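Local coordinates for protein-tyrosine-phosphatase PTP1 (Arabidopsis thaliana, PDB 6KRW) that removes phosphate from phosphotyrosine in proteins, MAP kinases such as MPK6 among them, and, together with MKP1, modulates plant defence responses, at residues H207-K221 with Q287-D301. Residues are numbered along the deposited sequence; the frame is centred on the assembly and turned at random.
Sequences HGVPKDTVAVREILK and QYFFCYNAIVDELED. With FLC (citrate anion), chain D.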
loop_
_atom_site.group_PDB
_atom_site.type_symbol
_atom_site.label_atom_id
_atom_site.label_comp_id
_atom_site.label_asym_id
_atom_site.label_seq_id
_atom_site.Cartn_x
_atom_site.Cartn_y
_atom_site.Cartn_z
ATOM N N HIS A 207 9.533 -6.399 -9.011
ATOM C CA HIS A 207 9.952 -5.584 -10.182
ATOM C C HIS A 207 9.208 -6.024 -11.447
ATOM O O HIS A 207 9.679 -5.736 -12.531
ATOM C CB HIS A 207 11.488 -5.526 -10.266
ATOM C CG HIS A 207 12.064 -4.509 -9.333
ATOM N ND1 HIS A 207 11.542 -3.224 -9.234
ATOM C CD2 HIS A 207 13.087 -4.560 -8.452
ATOM C CE1 HIS A 207 12.218 -2.545 -8.340
ATOM N NE2 HIS A 207 13.164 -3.337 -7.838
ATOM N N GLY A 208 8.031 -6.624 -11.296
ATOM C CA GLY A 208 7.227 -7.112 -12.425
ATOM C C GLY A 208 5.779 -6.774 -12.230
ATOM O O GLY A 208 5.483 -5.833 -11.396
ATOM N N VAL A 209 4.907 -7.485 -12.950
ATOM C CA VAL A 209 3.449 -7.191 -12.975
ATOM C C VAL A 209 2.703 -8.507 -13.070
ATOM O O VAL A 209 3.226 -9.491 -13.619
ATOM C CB VAL A 209 3.032 -6.239 -14.121
ATOM C CG1 VAL A 209 3.584 -4.849 -13.908
ATOM C CG2 VAL A 209 3.405 -6.787 -15.489
ATOM N N PRO A 210 1.470 -8.554 -12.525
ATOM C CA PRO A 210 0.605 -9.716 -12.686
ATOM C C PRO A 210 0.271 -9.951 -14.160
ATOM O O PRO A 210 0.418 -9.076 -14.966
ATOM C CB PRO A 210 -0.659 -9.385 -11.877
ATOM C CG PRO A 210 -0.227 -8.272 -10.939
ATOM C CD PRO A 210 0.847 -7.524 -11.682
ATOM N N LYS A 211 -0.178 -11.156 -14.474
ATOM C CA LYS A 211 -0.564 -11.475 -15.874
ATOM C C LYS A 211 -1.891 -10.795 -16.244
ATOM O O LYS A 211 -2.110 -10.605 -17.450
ATOM C CB LYS A 211 -0.604 -12.996 -16.060
ATOM C CG LYS A 211 0.628 -13.704 -15.509
ATOM C CD LYS A 211 1.942 -13.178 -16.065
ATOM C CE LYS A 211 3.105 -13.313 -15.101
ATOM N NZ LYS A 211 3.121 -12.242 -14.070
ATOM N N ASP A 212 -2.750 -10.470 -15.269
ATOM C CA ASP A 212 -4.023 -9.762 -15.565
ATOM C C ASP A 212 -4.346 -8.846 -14.377
ATOM O O ASP A 212 -3.609 -8.864 -13.412
ATOM C CB ASP A 212 -5.122 -10.765 -15.929
ATOM C CG ASP A 212 -5.499 -11.676 -14.783
ATOM O OD1 ASP A 212 -5.866 -11.166 -13.701
ATOM O OD2 ASP A 212 -5.493 -12.895 -15.011
ATOM N N THR A 213 -5.447 -8.116 -14.424
ATOM C CA THR A 213 -5.741 -7.104 -13.376
ATOM C C THR A 213 -6.788 -7.615 -12.388
ATOM O O THR A 213 -7.207 -6.859 -11.512
ATOM C CB THR A 213 -6.245 -5.794 -13.994
ATOM O OG1 THR A 213 -7.492 -6.019 -14.662
ATOM C CG2 THR A 213 -5.224 -5.207 -14.943
ATOM N N VAL A 214 -7.218 -8.873 -12.525
ATOM C CA VAL A 214 -8.438 -9.304 -11.799
ATOM C C VAL A 214 -8.172 -9.381 -10.292
ATOM O O VAL A 214 -9.041 -8.912 -9.529
ATOM C CB VAL A 214 -8.935 -10.635 -12.380
ATOM C CG1 VAL A 214 -10.159 -11.132 -11.632
ATOM C CG2 VAL A 214 -9.232 -10.509 -13.863
ATOM N N ALA A 215 -7.070 -10.006 -9.867
ATOM C CA ALA A 215 -6.832 -10.192 -8.412
ATOM C C ALA A 215 -6.602 -8.816 -7.761
ATOM O O ALA A 215 -7.184 -8.514 -6.707
ATOM C CB ALA A 215 -5.645 -11.085 -8.200
ATOM N N VAL A 216 -5.829 -7.965 -8.416
ATOM C CA VAL A 216 -5.565 -6.631 -7.802
ATOM C C VAL A 216 -6.869 -5.835 -7.701
ATOM O O VAL A 216 -7.125 -5.203 -6.651
ATOM C CB VAL A 216 -4.484 -5.908 -8.607
ATOM C CG1 VAL A 216 -4.376 -4.473 -8.121
ATOM C CG2 VAL A 216 -3.148 -6.581 -8.448
ATOM N N ARG A 217 -7.717 -5.893 -8.717
ATOM C CA ARG A 217 -9.015 -5.181 -8.644
ATOM C C ARG A 217 -9.922 -5.816 -7.587
ATOM O O ARG A 217 -10.709 -5.082 -6.982
ATOM C CB ARG A 217 -9.645 -5.096 -10.033
ATOM C CG ARG A 217 -8.918 -4.109 -10.930
ATOM C CD ARG A 217 -9.591 -3.891 -12.264
ATOM N NE ARG A 217 -9.823 -5.121 -12.990
ATOM C CZ ARG A 217 -10.997 -5.718 -13.139
ATOM N NH1 ARG A 217 -12.087 -5.215 -12.581
ATOM N NH2 ARG A 217 -11.077 -6.818 -13.858
ATOM N N GLU A 218 -9.839 -7.129 -7.357
ATOM C CA GLU A 218 -10.656 -7.712 -6.272
ATOM C C GLU A 218 -10.238 -7.123 -4.918
ATOM O O GLU A 218 -11.113 -6.909 -4.068
ATOM C CB GLU A 218 -10.553 -9.233 -6.303
ATOM C CG GLU A 218 -11.469 -9.859 -5.279
ATOM C CD GLU A 218 -11.536 -11.376 -5.304
ATOM O OE1 GLU A 218 -11.476 -11.960 -6.390
ATOM O OE2 GLU A 218 -11.490 -11.912 -4.226
ATOM N N ILE A 219 -8.947 -6.876 -4.708
ATOM C CA ILE A 219 -8.523 -6.225 -3.433
ATOM C C ILE A 219 -9.261 -4.887 -3.308
ATOM O O ILE A 219 -9.863 -4.623 -2.267
ATOM C CB ILE A 219 -7.005 -6.024 -3.394
ATOM C CG1 ILE A 219 -6.236 -7.338 -3.521
ATOM C CG2 ILE A 219 -6.603 -5.231 -2.146
ATOM C CD1 ILE A 219 -4.743 -7.177 -3.660
ATOM N N LEU A 220 -9.258 -4.085 -4.369
ATOM C CA LEU A 220 -9.939 -2.770 -4.294
ATOM C C LEU A 220 -11.437 -2.961 -4.063
ATOM O O LEU A 220 -12.029 -2.240 -3.236
ATOM C CB LEU A 220 -9.662 -1.992 -5.585
ATOM C CG LEU A 220 -10.445 -0.691 -5.745
ATOM C CD1 LEU A 220 -10.160 0.255 -4.575
ATOM C CD2 LEU A 220 -10.095 -0.018 -7.069
ATOM N N LYS A 221 -12.042 -3.939 -4.741
ATOM C CA LYS A 221 -13.495 -4.166 -4.582
ATOM C C LYS A 221 -13.820 -4.537 -3.130
ATOM O O LYS A 221 -14.853 -4.047 -2.606
ATOM C CB LYS A 221 -13.948 -5.258 -5.536
ATOM C CG LYS A 221 -13.915 -4.858 -6.999
ATOM C CD LYS A 221 -14.292 -6.005 -7.923
ATOM C CE LYS A 221 -14.083 -5.670 -9.388
ATOM N NZ LYS A 221 -14.974 -4.575 -9.843
ATOM N N GLN A 287 4.936 -1.521 -14.486
ATOM C CA GLN A 287 4.032 -1.246 -13.348
ATOM C C GLN A 287 3.170 -0.025 -13.661
ATOM O O GLN A 287 2.013 -0.029 -13.317
ATOM C CB GLN A 287 4.822 -1.076 -12.050
ATOM C CG GLN A 287 5.272 -2.425 -11.495
ATOM C CD GLN A 287 6.242 -2.296 -10.352
ATOM O OE1 GLN A 287 6.599 -1.188 -9.949
ATOM N NE2 GLN A 287 6.679 -3.420 -9.802
ATOM N N TYR A 288 3.756 0.988 -14.307
ATOM C CA TYR A 288 2.992 2.200 -14.653
ATOM C C TYR A 288 1.901 1.854 -15.659
ATOM O O TYR A 288 0.780 2.282 -15.511
ATOM C CB TYR A 288 3.983 3.261 -15.148
ATOM C CG TYR A 288 3.380 4.628 -15.296
ATOM C CD1 TYR A 288 3.057 5.373 -14.173
ATOM C CD2 TYR A 288 3.103 5.157 -16.534
ATOM C CE1 TYR A 288 2.491 6.627 -14.288
ATOM C CE2 TYR A 288 2.561 6.428 -16.659
ATOM C CZ TYR A 288 2.209 7.140 -15.529
ATOM O OH TYR A 288 1.671 8.409 -15.623
ATOM N N PHE A 289 2.231 1.032 -16.649
ATOM C CA PHE A 289 1.215 0.552 -17.626
ATOM C C PHE A 289 0.133 -0.244 -16.887
ATOM O O PHE A 289 -1.060 -0.111 -17.204
ATOM C CB PHE A 289 1.860 -0.284 -18.737
ATOM C CG PHE A 289 2.259 0.532 -19.935
ATOM C CD1 PHE A 289 1.367 0.755 -20.972
ATOM C CD2 PHE A 289 3.525 1.079 -20.027
ATOM C CE1 PHE A 289 1.739 1.498 -22.078
ATOM C CE2 PHE A 289 3.882 1.854 -21.126
ATOM C CZ PHE A 289 3.000 2.043 -22.157
ATOM N N PHE A 290 0.543 -1.069 -15.931
ATOM C CA PHE A 290 -0.431 -1.905 -15.179
ATOM C C PHE A 290 -1.412 -1.002 -14.423
ATOM O O PHE A 290 -2.587 -1.315 -14.344
ATOM C CB PHE A 290 0.310 -2.878 -14.266
ATOM C CG PHE A 290 -0.584 -3.823 -13.506
ATOM C CD1 PHE A 290 -1.068 -4.980 -14.103
ATOM C CD2 PHE A 290 -0.947 -3.572 -12.199
ATOM C CE1 PHE A 290 -1.899 -5.841 -13.398
ATOM C CE2 PHE A 290 -1.775 -4.433 -11.493
ATOM C CZ PHE A 290 -2.252 -5.582 -12.102
ATOM N N CYS A 291 -0.924 0.137 -13.890
ATOM C CA CYS A 291 -1.815 1.120 -13.224
ATOM C C CYS A 291 -2.910 1.527 -14.207
ATOM O O CYS A 291 -4.067 1.505 -13.875
ATOM C CB CYS A 291 -1.097 2.421 -12.860
ATOM S SG CYS A 291 0.049 2.310 -11.480
ATOM N N TYR A 292 -2.514 1.922 -15.419
ATOM C CA TYR A 292 -3.500 2.394 -16.419
ATOM C C TYR A 292 -4.483 1.263 -16.746
ATOM O O TYR A 292 -5.682 1.494 -16.773
ATOM C CB TYR A 292 -2.802 2.850 -17.689
ATOM C CG TYR A 292 -2.465 4.320 -17.716
ATOM C CD1 TYR A 292 -3.427 5.235 -18.082
ATOM C CD2 TYR A 292 -1.202 4.780 -17.402
ATOM C CE1 TYR A 292 -3.159 6.585 -18.123
ATOM C CE2 TYR A 292 -0.913 6.136 -17.449
ATOM C CZ TYR A 292 -1.896 7.029 -17.804
ATOM O OH TYR A 292 -1.674 8.393 -17.858
ATOM N N ASN A 293 -3.963 0.053 -16.965
ATOM C CA ASN A 293 -4.826 -1.083 -17.375
ATOM C C ASN A 293 -5.806 -1.394 -16.249
ATOM O O ASN A 293 -6.990 -1.611 -16.543
ATOM C CB ASN A 293 -3.955 -2.277 -17.745
ATOM C CG ASN A 293 -3.284 -2.102 -19.085
ATOM O OD1 ASN A 293 -3.880 -1.575 -20.006
ATOM N ND2 ASN A 293 -2.072 -2.600 -19.227
ATOM N N ALA A 294 -5.331 -1.412 -15.004
ATOM C CA ALA A 294 -6.219 -1.754 -13.876
ATOM C C ALA A 294 -7.275 -0.660 -13.739
ATOM O O ALA A 294 -8.421 -0.941 -13.396
ATOM C CB ALA A 294 -5.445 -1.956 -12.596
ATOM N N ILE A 295 -6.869 0.610 -13.860
ATOM C CA ILE A 295 -7.852 1.711 -13.693
ATOM C C ILE A 295 -8.903 1.640 -14.810
ATOM O O ILE A 295 -10.097 1.772 -14.519
ATOM C CB ILE A 295 -7.116 3.062 -13.678
ATOM C CG1 ILE A 295 -6.311 3.230 -12.389
ATOM C CG2 ILE A 295 -8.090 4.214 -13.871
ATOM C CD1 ILE A 295 -5.213 4.284 -12.447
ATOM N N VAL A 296 -8.482 1.403 -16.049
ATOM C CA VAL A 296 -9.458 1.235 -17.162
ATOM C C VAL A 296 -10.385 0.058 -16.859
ATOM O O VAL A 296 -11.614 0.228 -17.015
ATOM C CB VAL A 296 -8.746 1.085 -18.513
ATOM C CG1 VAL A 296 -9.678 0.543 -19.586
ATOM C CG2 VAL A 296 -8.148 2.409 -18.944
ATOM N N ASP A 297 -9.828 -1.090 -16.479
ATOM C CA ASP A 297 -10.642 -2.322 -16.253
ATOM C C ASP A 297 -11.648 -2.044 -15.134
ATOM O O ASP A 297 -12.816 -2.449 -15.260
ATOM C CB ASP A 297 -9.754 -3.513 -15.911
ATOM C CG ASP A 297 -8.946 -3.998 -17.099
ATOM O OD1 ASP A 297 -9.215 -3.524 -18.227
ATOM O OD2 ASP A 297 -8.011 -4.812 -16.885
ATOM N N GLU A 298 -11.217 -1.296 -14.102
ATOM C CA GLU A 298 -12.140 -1.062 -12.974
ATOM C C GLU A 298 -13.220 -0.065 -13.390
ATOM O O GLU A 298 -14.387 -0.235 -12.996
ATOM C CB GLU A 298 -11.401 -0.654 -11.711
ATOM C CG GLU A 298 -12.316 -0.621 -10.509
ATOM C CD GLU A 298 -12.948 -1.948 -10.147
ATOM O OE1 GLU A 298 -12.455 -2.964 -10.632
ATOM O OE2 GLU A 298 -13.895 -1.936 -9.364
ATOM N N LEU A 299 -12.849 0.988 -14.114
ATOM C CA LEU A 299 -13.847 1.969 -14.612
ATOM C C LEU A 299 -14.857 1.286 -15.550
ATOM O O LEU A 299 -16.028 1.709 -15.531
ATOM C CB LEU A 299 -13.145 3.128 -15.318
ATOM C CG LEU A 299 -12.393 4.092 -14.399
ATOM C CD1 LEU A 299 -11.560 5.079 -15.197
ATOM C CD2 LEU A 299 -13.364 4.827 -13.472
ATOM N N GLU A 300 -14.452 0.259 -16.305
ATOM C CA GLU A 300 -15.401 -0.505 -17.156
ATOM C C GLU A 300 -16.386 -1.272 -16.265
ATOM O O GLU A 300 -17.591 -1.245 -16.587
ATOM C CB GLU A 300 -14.645 -1.434 -18.096
ATOM C CG GLU A 300 -13.985 -0.712 -19.232
ATOM C CD GLU A 300 -13.116 -1.566 -20.141
ATOM O OE1 GLU A 300 -12.844 -2.763 -19.806
ATOM O OE2 GLU A 300 -12.737 -1.034 -21.216
ATOM N N ASP A 301 -15.908 -1.872 -15.173
ATOM C CA ASP A 301 -16.801 -2.566 -14.207
ATOM C C ASP A 301 -17.768 -1.561 -13.583
ATOM O O ASP A 301 -18.968 -1.868 -13.511
ATOM C CB ASP A 301 -16.007 -3.239 -13.098
ATOM C CG ASP A 301 -15.474 -4.598 -13.476
ATOM O OD1 ASP A 301 -15.710 -5.024 -14.615
ATOM O OD2 ASP A 301 -14.829 -5.211 -12.622
HETATM C CAC FLC D . 8.687 -4.193 -6.304
HETATM C CA FLC D . 10.039 -4.551 -5.745
HETATM C CB FLC D . 10.223 -4.085 -4.305
HETATM C CBC FLC D . 9.860 -2.581 -4.290
HETATM C CG FLC D . 11.699 -4.259 -3.914
HETATM C CGC FLC D . 12.287 -5.663 -3.929
HETATM O OA1 FLC D . 7.762 -4.107 -5.558
HETATM O OA2 FLC D . 8.615 -3.922 -7.415
HETATM O OB1 FLC D . 8.993 -2.193 -3.528
HETATM O OB2 FLC D . 10.474 -1.883 -5.109
HETATM O OG1 FLC D . 11.534 -6.660 -3.941
HETATM O OG2 FLC D . 13.532 -5.741 -3.892
HETATM O OHB FLC D . 9.365 -4.802 -3.424
HETATM O O HOH W 1 -9.485 -7.790 -16.488
HETATM O O HOH W 2 -14.013 -7.109 -14.864
#
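Two cations grip Asp301 OD2: Arg217 NH1 (2.7 Å) from above the carboxylate plane, Lys221 NZ on the anti side. NH1 gives Glu298 OE1 a straighter bond (160°), and Lys221 NZ closes the network on Glu298 OE2, which Tyr224 also holds. Arginine suits the middle because the N-H bonds of NH1 diverge in the guanidinium plane, one to each acid, while Asp297 CB covers a face. A bend at chi3 (-54°) turns Arg217 NE to Thr213 OG1; threonine's hydroxyl donates onward to the anti lone pair of Asp297 OD2 (2.6 Å) while its methyl packs on Phe290. Replacing Arg217 by alanine is likely to leave Glu298 and Asp301 with Lys221 as their one cation across the interface and Thr213 OG1 without the N-H of NE. Proline's CH-rich ring suits an aromatic face: Pro210 CD lies 3.8 Å from the Phe290 centroid, a CH-pi contact. Gln287, its OE1 held by Gln283 N, turns NE2 to a lone pair of Gly208 O (3.1 Å) and to a citrate, probably from the crystallisation liquor, that the phosphate-binding loop holds. Charge pairing and Phe290 packing tie the helices, while His207 N, bonded to that citrate, is consistent with a closed WPD loop.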